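Local coordinates for receptor-like protein kinase ANXUR1 (Arabidopsis thaliana, PDB 6FIG), which probably acts as a cell-surface receptor kinase in plant reproduction, with an ectodomain built from malectin-like domains in tandem, at residues 67-70 with 71-74; 197-200 with 201-204; 228-231 with 232-235; 238-241 with 242-246. All coordinates share one frame; numbering follows the deposited sequence. Where two conformers were deposited one is given.

Contact 1: residues 67-70 with 71-74; sequences PIKG and DKRH
K69 and K72 close a type I beta turn that reverses the chain between two strands of different sheets, with G70 and D71 at its corners. The amide N of K72 donates to the carbonyl O of K69 at 3.2 Å, from well above the plane of that carbonyl. A water bonded to K72 O at 2.9 Å may also reach G70 O, weakly and in competition.

Next to the turn, I68 and H74 meet at a slant. The branch methyl CG2 of I68 lies over one face of the imidazole, 3.9 Å from the ring centroid and displaced toward the rim, in a CH-pi contact. The first torsion of I68 (chi1 51°) puts CG2 anti to the carbonyl carbon, beside the backbone N, from where it reaches over the ring. The ring edge is used as well: K69 O lies in its plane, 3.3 Å from H74 CE1. In the same plane a water 2.7 Å from H74 NE2 accepts from K69 N at 2.9 Å, tying the ring to the backbone of the opposite arm and tending to fix its rotation. Nearer the corner, the aliphatic part of K69 lies against K72, CB to CG 3.7 Å, while both ammonium ends lead away.

The turn joins strand 62-67 to strand 73-80. I68 and G70 bond through their backbones to D134 and D132, H74 bonds to L128, and I68, K69 and K72 pack on strand 151-161. R73 points away from the turn and forms a salt bridge with E163.

Contact 2: residues 197-200 with 201-204; sequences DIPG and SQDS
Two successive backbone hydrogen bonds, each from residue i+3 to residue i, wind the chain between P199 and D203. The amide N of Q202 reaches P199 O at 2.9 Å, and that of D203 reaches G200 O at 3.0 Å. Both N-H groups point fairly straight at their acceptors (156° and 161°), yet each donor sits above the carbonyl plane.

Van der Waals contacts line the start of this turn. The methyl CG2 of I198 meets CB of Q202 at 3.8 Å, the two side chains crossing nearly at a right angle. P199 and Q202 instead run alongside each other in the same direction, with their CG atoms 4.1 Å apart. The pyrrolidine CG also lies 3.7 Å from S201 OG; the hydroxyl itself is hydrogen-bonded to D18.

Among the charged groups, D203 only begins in the turn: its CB lies 3.3 Å from G200 O. Its CG is anti to the backbone N (chi1 -173°), which sends the carboxylate away from the turn, where OD2 pairs with R209 and OD1 accepts from W211 NE1. This buried acid therefore has a partner on each oxygen.

I198 also packs on D248 and I249, and I249 belongs to a calcium site whose ion is about 7 Å from the I198 side chain. The consecutive i+3 to i bonds are the signature of a short 3-10 turn, here placed in the connection between strands 185-192 and 212-213.

Contact 3: residues 228-231 with 232-235; sequences QASN and NFRI
A229 and F233 meet through their beta carbons, 3.7 Å apart, where the two arms of a tight turn come together. The methyl of A229 approaches the start of the aromatic ring from an oblique direction and lies 3.9 Å from both CG and CD2. S230 approaches obliquely on the CD1 side, from the same side of the ring plane as A229: its OG is 3.8 Å from F233 CB and 4.2 Å from CD1. F233 has its CG anti to the backbone N (chi1 -171°), which carries the ring out of the turn and past A229 instead of folding it back over the corner. Further along the same arm, the CD1 methyl of I235 lies in the ring plane at its edge.

One backbone bond closes the loop, from F233 N to S230 O at 3.1 Å, with the donor raised above the carbonyl plane. At the corner, N231 carries its side chain away from this closure. N232 adopts a left-handed backbone conformation, with phi at 66°, and its CB is only 3.0 Å from N231 O.

Beyond the turn, F233 and A229 both rest on F289, while K324 also touches F233; R234 makes a weak, long ion pair with E65 of the second subunit. With N231 polyproline-like and N232 at positive phi, S230 to F233 form a classic type II beta turn, set at the surface of the malectin-like fold where the chain leaves strand 225-228.

Contact 4: residues 238-241 with 242-246; sequences QNMP and VSIAP
A turn closed between P241 and I244, in which 242-244 have helical backbone angles, lies in the long connection between strand 225-228 and helix 247-250. I244 N donates to P241 O at 3.1 Å, a fairly straight bond (163°) whose donor stands above the carbonyl plane. The winding hardly continues: the next amide, A245 N, reaches V242 O only weakly, at 3.4 Å.

Beside the turn, I244 takes up the side chain of M240. The terminal methyl CE of M240 lies 4.0 Å from I244 CG2 and equally far from CB, while M240 CG is 4.1 Å from I244 CG1, and the two side chains cross nearly at a right angle. The thioether runs straight as far as SD and then bends (chi3 80°), which swings CE against the isoleucine branch. The P241 ring adds its CD, 4.2 Å from I244 CG1, at an oblique angle. CB of I244 also sits close to the bonded carbonyl, 3.4 Å from P241 O.

Y250 and Y329 touch both M240 and I244 and continue the packing. P241 and V242 pack on D134 of the second subunit. The chemistry is thus divided: dispersion contacts hold M240 and P241 against I244, one good backbone bond fixes the turn, and the carbonyls of V242 and S243 bind S204 and R209 of the same chain.

Along the chain the four contacts follow in series, all within the malectin-like region. Contact 1, in the connection leading into strand 73-80, touches none of the others; its centre lies about 21 Å from that of contact 4, about 23 Å from contact 2 and about 36 Å from contact 3. Contacts 3 and 4 adjoin in sequence, centres about 17 Å apart, and share the connection from strand 225-228 to helix 247-250. Contacts 2 and 4 touch directly: S204 OG lies 2.7 Å from V242 O, a probable hydrogen bond. R209 ties them further, pairing with D203 and donating to S243 O. The loop after strand 185-192 is thus joined to the one preceding helix 247-250, whose I249 helps form a calcium site.

Contact 1: residues 67-70 with 71-74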
loop_
_atom_site.group_PDB
_atom_site.type_symbol
_atom_site.label_atom_id
_atom_site.label_comp_id
_atom_site.label_asym_id
_atom_site.label_seq_id
_atom_site.Cartn_x
_atom_site.Cartn_y
_atom_site.Cartn_z
ATOM N N PRO A 67 -0.757 -15.853 9.786
ATOM C CA PRO A 67 -2.003 -15.323 10.337
ATOM C C PRO A 67 -2.840 -14.592 9.287
ATOM O O PRO A 67 -2.298 -13.820 8.503
ATOM C CB PRO A 67 -1.529 -14.348 11.432
ATOM C CG PRO A 67 -0.116 -14.688 11.698
ATOM C CD PRO A 67 0.426 -15.228 10.413
ATOM N N ILE A 68 -4.146 -14.859 9.278
ATOM C CA ILE A 68 -5.080 -14.232 8.361
ATOM C C ILE A 68 -6.406 -13.967 9.062
ATOM O O ILE A 68 -6.695 -14.545 10.107
ATOM C CB ILE A 68 -5.372 -15.110 7.115
ATOM C CG1 ILE A 68 -5.760 -16.543 7.510
ATOM C CG2 ILE A 68 -4.190 -15.120 6.161
ATOM C CD1 ILE A 68 -6.403 -17.342 6.399
ATOM N N LYS A 69 -7.195 -13.082 8.466
ATOM C CA LYS A 69 -8.607 -12.953 8.825
ATOM C C LYS A 69 -9.410 -14.052 8.121
ATOM O O LYS A 69 -9.472 -14.108 6.891
ATOM C CB LYS A 69 -9.148 -11.590 8.434
ATOM C CG LYS A 69 -8.452 -10.452 9.144
ATOM C CD LYS A 69 -9.229 -9.156 9.026
ATOM C CE LYS A 69 -8.948 -8.247 10.208
ATOM N NZ LYS A 69 -9.724 -6.987 10.071
ATOM N N GLY A 70 -10.060 -14.901 8.909
ATOM C CA GLY A 70 -10.776 -16.057 8.380
ATOM C C GLY A 70 -12.003 -15.777 7.538
ATOM O O GLY A 70 -12.437 -16.629 6.766
ATOM N N ASP A 71 -12.571 -14.588 7.681
ATOM C CA ASP A 71 -13.753 -14.224 6.932
ATOM C C ASP A 71 -13.430 -13.493 5.623
ATOM O O ASP A 71 -14.343 -13.028 4.958
ATOM C CB ASP A 71 -14.690 -13.372 7.804
ATOM C CG ASP A 71 -14.053 -12.072 8.267
ATOM O OD1 ASP A 71 -12.814 -11.999 8.413
ATOM O OD2 ASP A 71 -14.814 -11.131 8.537
ATOM N N LYS A 72 -12.147 -13.394 5.267
ATOM C CA LYS A 72 -11.716 -12.638 4.097
ATOM C C LYS A 72 -11.072 -13.537 3.055
ATOM O O LYS A 72 -10.489 -14.587 3.365
ATOM C CB LYS A 72 -10.716 -11.534 4.487
ATOM C CG LYS A 72 -11.218 -10.557 5.538
ATOM C CD LYS A 72 -12.373 -9.705 5.061
ATOM C CE LYS A 72 -12.865 -8.786 6.176
ATOM N NZ LYS A 72 -13.902 -7.839 5.711
ATOM N N ARG A 73 -11.174 -13.099 1.808
ATOM C CA ARG A 73 -10.525 -13.743 0.687
ATOM C C ARG A 73 -9.066 -13.285 0.625
ATOM O O ARG A 73 -8.757 -12.164 1.062
ATOM C CB ARG A 73 -11.303 -13.356 -0.588
ATOM C CG ARG A 73 -10.767 -13.885 -1.887
ATOM C CD ARG A 73 -11.721 -13.688 -3.047
ATOM N NE ARG A 73 -12.831 -14.629 -3.045
ATOM C CZ ARG A 73 -12.782 -15.880 -3.510
ATOM N NH1 ARG A 73 -11.661 -16.397 -3.984
ATOM N NH2 ARG A 73 -13.882 -16.633 -3.462
ATOM N N HIS A 74 -8.189 -14.168 0.142
ATOM C CA HIS A 74 -6.756 -13.853 -0.010
ATOM C C HIS A 74 -6.204 -14.197 -1.344
ATOM O O HIS A 74 -6.578 -15.216 -1.943
ATOM C CB HIS A 74 -5.936 -14.580 1.057
ATOM C CG HIS A 74 -6.256 -14.119 2.422
ATOM N ND1 HIS A 74 -7.349 -14.589 3.114
ATOM C CD2 HIS A 74 -5.689 -13.163 3.193
ATOM C CE1 HIS A 74 -7.436 -13.943 4.264
ATOM N NE2 HIS A 74 -6.445 -13.065 4.332
HETATM O O HOH W 1 -6.162 -11.297 6.363
HETATM O O HOH W 2 -9.644 -16.832 4.924
#

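Contact 2: residues 197-200 with 201-204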
loop_
_atom_site.group_PDB
_atom_site.type_symbol
_atom_site.label_atom_id
_atom_site.label_comp_id
_atom_site.label_asym_id
_atom_site.label_seq_id
_atom_site.Cartn_x
_atom_site.Cartn_y
_atom_site.Cartn_z
ATOM N N ASP A 197 2.450 -3.312 -20.475
ATOM C CA ASP A 197 2.460 -3.958 -19.176
ATOM C C ASP A 197 2.206 -2.922 -18.076
ATOM O O ASP A 197 2.801 -1.831 -18.075
ATOM C CB ASP A 197 3.815 -4.605 -18.861
ATOM C CG ASP A 197 4.162 -5.808 -19.747
ATOM O OD1 ASP A 197 3.330 -6.321 -20.529
ATOM O OD2 ASP A 197 5.339 -6.250 -19.644
ATOM N N ILE A 198 1.346 -3.284 -17.134
ATOM C CA ILE A 198 1.130 -2.508 -15.927
ATOM C C ILE A 198 1.808 -3.273 -14.782
ATOM O O ILE A 198 1.349 -4.374 -14.456
ATOM C CB ILE A 198 -0.367 -2.361 -15.601
ATOM C CG1 ILE A 198 -1.114 -1.702 -16.760
ATOM C CG2 ILE A 198 -0.547 -1.537 -14.331
ATOM C CD1 ILE A 198 -2.621 -1.679 -16.587
ATOM N N PRO A 199 2.859 -2.690 -14.167
ATOM C CA PRO A 199 3.546 -3.350 -13.047
ATOM C C PRO A 199 2.662 -3.341 -11.808
ATOM O O PRO A 199 1.756 -2.504 -11.689
ATOM C CB PRO A 199 4.784 -2.488 -12.826
ATOM C CG PRO A 199 4.343 -1.125 -13.238
ATOM C CD PRO A 199 3.371 -1.318 -14.373
ATOM N N GLY A 200 2.924 -4.272 -10.898
ATOM C CA GLY A 200 2.157 -4.375 -9.650
ATOM C C GLY A 200 2.100 -3.083 -8.848
ATOM O O GLY A 200 1.084 -2.756 -8.235
ATOM N N SER A 201 3.163 -2.290 -8.892
ATOM C CA SER A 201 3.172 -1.006 -8.198
ATOM C C SER A 201 2.093 -0.028 -8.677
ATOM O O SER A 201 1.773 0.926 -7.990
ATOM C CB SER A 201 4.557 -0.356 -8.319
ATOM O OG SER A 201 4.830 -0.055 -9.680
ATOM N N GLN A 202 1.571 -0.220 -9.885
ATOM C CA GLN A 202 0.530 0.644 -10.429
ATOM C C GLN A 202 -0.869 0.021 -10.376
ATOM O O GLN A 202 -1.836 0.631 -10.815
ATOM C CB GLN A 202 0.891 1.029 -11.865
ATOM C CG GLN A 202 2.060 2.004 -11.918
ATOM C CD GLN A 202 1.667 3.383 -11.399
ATOM O OE1 GLN A 202 0.577 3.894 -11.712
ATOM N NE2 GLN A 202 2.534 3.988 -10.616
ATOM N N ASP A 203 -0.972 -1.172 -9.817
ATOM C CA ASP A 203 -2.256 -1.876 -9.736
ATOM C C ASP A 203 -3.166 -1.203 -8.723
ATOM O O ASP A 203 -2.677 -0.592 -7.762
ATOM C CB ASP A 203 -2.029 -3.324 -9.323
ATOM C CG ASP A 203 -3.288 -4.155 -9.378
ATOM O OD1 ASP A 203 -4.164 -3.877 -10.253
ATOM O OD2 ASP A 203 -3.403 -5.111 -8.602
ATOM N N SER A 204 -4.481 -1.322 -8.926
ATOM C CA SER A 204 -5.464 -0.789 -7.988
ATOM C C SER A 204 -5.712 -1.760 -6.838
ATOM O O SER A 204 -5.216 -2.879 -6.839
ATOM C CB SER A 204 -6.775 -0.487 -8.696
ATOM O OG SER A 204 -7.281 -1.654 -9.300
#

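Contact 3: residues 228-231 with 232-235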
loop_
_atom_site.group_PDB
_atom_site.type_symbol
_atom_site.label_atom_id
_atom_site.label_comp_id
_atom_site.label_asym_id
_atom_site.label_seq_id
_atom_site.Cartn_x
_atom_site.Cartn_y
_atom_site.Cartn_z
ATOM N N GLN A 228 -5.828 4.317 -27.744
ATOM C CA GLN A 228 -5.539 4.922 -26.456
ATOM C C GLN A 228 -6.439 6.124 -26.233
ATOM O O GLN A 228 -6.673 6.932 -27.162
ATOM C CB GLN A 228 -4.085 5.351 -26.404
ATOM C CG GLN A 228 -3.615 5.695 -25.005
ATOM C CD GLN A 228 -2.110 5.761 -24.935
ATOM O OE1 GLN A 228 -1.475 6.450 -25.735
ATOM N NE2 GLN A 228 -1.531 5.034 -23.990
ATOM N N ALA A 229 -6.934 6.259 -25.010
ATOM C CA ALA A 229 -7.794 7.371 -24.652
ATOM C C ALA A 229 -6.974 8.644 -24.698
ATOM O O ALA A 229 -5.753 8.607 -24.560
ATOM C CB ALA A 229 -8.391 7.190 -23.281
ATOM N N SER A 230 -7.669 9.754 -24.897
ATOM C CA SER A 230 -7.025 11.054 -25.002
ATOM C C SER A 230 -6.355 11.402 -23.682
ATOM O O SER A 230 -6.665 10.825 -22.632
ATOM C CB SER A 230 -8.045 12.133 -25.371
ATOM O OG SER A 230 -8.997 12.272 -24.329
ATOM N N ASN A 231 -5.428 12.346 -23.756
ATOM C CA ASN A 231 -4.784 12.892 -22.563
ATOM C C ASN A 231 -5.861 13.451 -21.630
ATOM O O ASN A 231 -6.796 14.113 -22.087
ATOM C CB ASN A 231 -3.802 14.017 -22.947
ATOM C CG ASN A 231 -2.612 13.514 -23.751
ATOM O OD1 ASN A 231 -2.278 12.329 -23.715
ATOM N ND2 ASN A 231 -1.963 14.421 -24.482
ATOM N N ASN A 232 -5.741 13.144 -20.342
ATOM C CA ASN A 232 -6.691 13.597 -19.315
ATOM C C ASN A 232 -8.110 13.024 -19.454
ATOM O O ASN A 232 -9.042 13.559 -18.857
ATOM C CB ASN A 232 -6.757 15.136 -19.233
ATOM C CG ASN A 232 -5.392 15.778 -19.053
ATOM O OD1 ASN A 232 -4.537 15.266 -18.322
ATOM N ND2 ASN A 232 -5.188 16.917 -19.706
ATOM N N PHE A 233 -8.283 11.949 -20.227
ATOM C CA PHE A 233 -9.553 11.225 -20.224
ATOM C C PHE A 233 -9.719 10.581 -18.848
ATOM O O PHE A 233 -8.776 9.967 -18.359
ATOM C CB PHE A 233 -9.580 10.137 -21.301
ATOM C CG PHE A 233 -10.936 9.519 -21.480
ATOM C CD1 PHE A 233 -11.899 10.145 -22.258
ATOM C CD2 PHE A 233 -11.267 8.340 -20.839
ATOM C CE1 PHE A 233 -13.158 9.589 -22.415
ATOM C CE2 PHE A 233 -12.523 7.777 -20.992
ATOM C CZ PHE A 233 -13.473 8.410 -21.772
ATOM N N ARG A 234 -10.903 10.722 -18.240
ATOM C CA ARG A 234 -11.164 10.183 -16.909
ATOM C C ARG A 234 -12.044 8.939 -17.026
ATOM O O ARG A 234 -13.024 8.915 -17.790
ATOM C CB ARG A 234 -11.806 11.211 -15.952
ATOM C CG ARG A 234 -11.774 10.740 -14.493
ATOM C CD ARG A 234 -12.338 11.729 -13.471
ATOM N NE ARG A 234 -12.671 11.059 -12.199
ATOM C CZ ARG A 234 -11.795 10.667 -11.260
ATOM N NH1 ARG A 234 -10.484 10.871 -11.404
ATOM N NH2 ARG A 234 -12.233 10.059 -10.149
ATOM N N ILE A 235 -11.639 7.902 -16.302
ATOM C CA ILE A 235 -12.417 6.685 -16.160
ATOM C C ILE A 235 -13.367 6.917 -14.996
ATOM O O ILE A 235 -12.937 7.157 -13.864
ATOM C CB ILE A 235 -11.527 5.452 -15.897
ATOM C CG1 ILE A 235 -10.460 5.291 -17.013
ATOM C CG2 ILE A 235 -12.387 4.195 -15.753
ATOM C CD1 ILE A 235 -11.014 5.189 -18.433
#

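Contact 4: residues 238-241 with 242-246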
loop_
_atom_site.group_PDB
_atom_site.type_symbol
_atom_site.label_atom_id
_atom_site.label_comp_id
_atom_site.label_asym_id
_atom_site.label_seq_id
_atom_site.Cartn_x
_atom_site.Cartn_y
_atom_site.Cartn_z
ATOM N N GLN A 238 -18.148 4.904 -11.203
ATOM C CA GLN A 238 -19.486 4.840 -10.568
ATOM C C GLN A 238 -19.470 3.885 -9.354
ATOM O O GLN A 238 -18.686 4.106 -8.448
ATOM C CB GLN A 238 -20.586 4.500 -11.588
ATOM C CG GLN A 238 -20.790 5.560 -12.641
ATOM C CD GLN A 238 -22.043 5.307 -13.492
ATOM O OE1 GLN A 238 -22.388 4.153 -13.808
ATOM N NE2 GLN A 238 -22.716 6.383 -13.871
ATOM N N ASN A 239 -20.282 2.821 -9.333
ATOM C CA ASN A 239 -20.293 1.909 -8.189
ATOM C C ASN A 239 -19.479 0.645 -8.442
ATOM O O ASN A 239 -19.464 -0.232 -7.584
ATOM C CB ASN A 239 -21.718 1.533 -7.751
ATOM C CG ASN A 239 -22.532 2.731 -7.299
ATOM O OD1 ASN A 239 -22.056 3.564 -6.534
ATOM N ND2 ASN A 239 -23.769 2.808 -7.756
ATOM N N MET A 240 -18.784 0.543 -9.575
ATOM C CA MET A 240 -17.833 -0.567 -9.745
ATOM C C MET A 240 -16.595 -0.342 -8.876
ATOM O O MET A 240 -15.995 0.737 -8.927
ATOM C CB MET A 240 -17.366 -0.717 -11.181
ATOM C CG MET A 240 -16.659 -2.044 -11.394
ATOM S SD MET A 240 -16.008 -2.330 -13.036
ATOM C CE MET A 240 -14.459 -1.412 -13.045
ATOM N N PRO A 241 -16.186 -1.359 -8.085
ATOM C CA PRO A 241 -15.017 -1.147 -7.246
ATOM C C PRO A 241 -13.750 -0.876 -8.044
ATOM O O PRO A 241 -13.481 -1.557 -9.020
ATOM C CB PRO A 241 -14.882 -2.479 -6.473
ATOM C CG PRO A 241 -16.277 -3.023 -6.464
ATOM C CD PRO A 241 -16.839 -2.653 -7.797
ATOM N N VAL A 242 -12.962 0.106 -7.600
ATOM C CA VAL A 242 -11.700 0.395 -8.284
ATOM C C VAL A 242 -10.729 -0.773 -8.202
ATOM O O VAL A 242 -9.890 -0.918 -9.074
ATOM C CB VAL A 242 -11.004 1.720 -7.825
ATOM C CG1 VAL A 242 -11.925 2.908 -8.069
ATOM C CG2 VAL A 242 -10.503 1.660 -6.420
ATOM N N SER A 243 -10.869 -1.633 -7.176
ATOM C CA SER A 243 -10.063 -2.846 -7.061
ATOM C C SER A 243 -10.241 -3.839 -8.196
ATOM O O SER A 243 -9.402 -4.727 -8.376
ATOM C CB SER A 243 -10.349 -3.600 -5.750
ATOM O OG SER A 243 -10.051 -2.805 -4.639
ATOM N N ILE A 244 -11.333 -3.722 -8.981
ATOM C CA ILE A 244 -11.534 -4.635 -10.091
ATOM C C ILE A 244 -10.361 -4.578 -11.068
ATOM O O ILE A 244 -9.837 -5.601 -11.474
ATOM C CB ILE A 244 -12.887 -4.379 -10.801
ATOM C CG1 ILE A 244 -14.051 -4.882 -9.920
ATOM C CG2 ILE A 244 -12.928 -4.980 -12.175
ATOM C CD1 ILE A 244 -14.179 -6.400 -9.816
ATOM N N ALA A 245 -9.940 -3.366 -11.417
ATOM C CA ALA A 245 -8.808 -3.192 -12.345
ATOM C C ALA A 245 -8.419 -1.720 -12.336
ATOM O O ALA A 245 -9.279 -0.862 -12.157
ATOM C CB ALA A 245 -9.187 -3.607 -13.751
ATOM N N PRO A 246 -7.132 -1.428 -12.529
ATOM C CA PRO A 246 -6.689 -0.053 -12.522
ATOM C C PRO A 246 -7.116 0.735 -13.749
ATOM O O PRO A 246 -7.426 0.172 -14.820
ATOM C CB PRO A 246 -5.157 -0.175 -12.467
ATOM C CG PRO A 246 -4.873 -1.477 -13.089
ATOM C CD PRO A 246 -6.019 -2.365 -12.720
#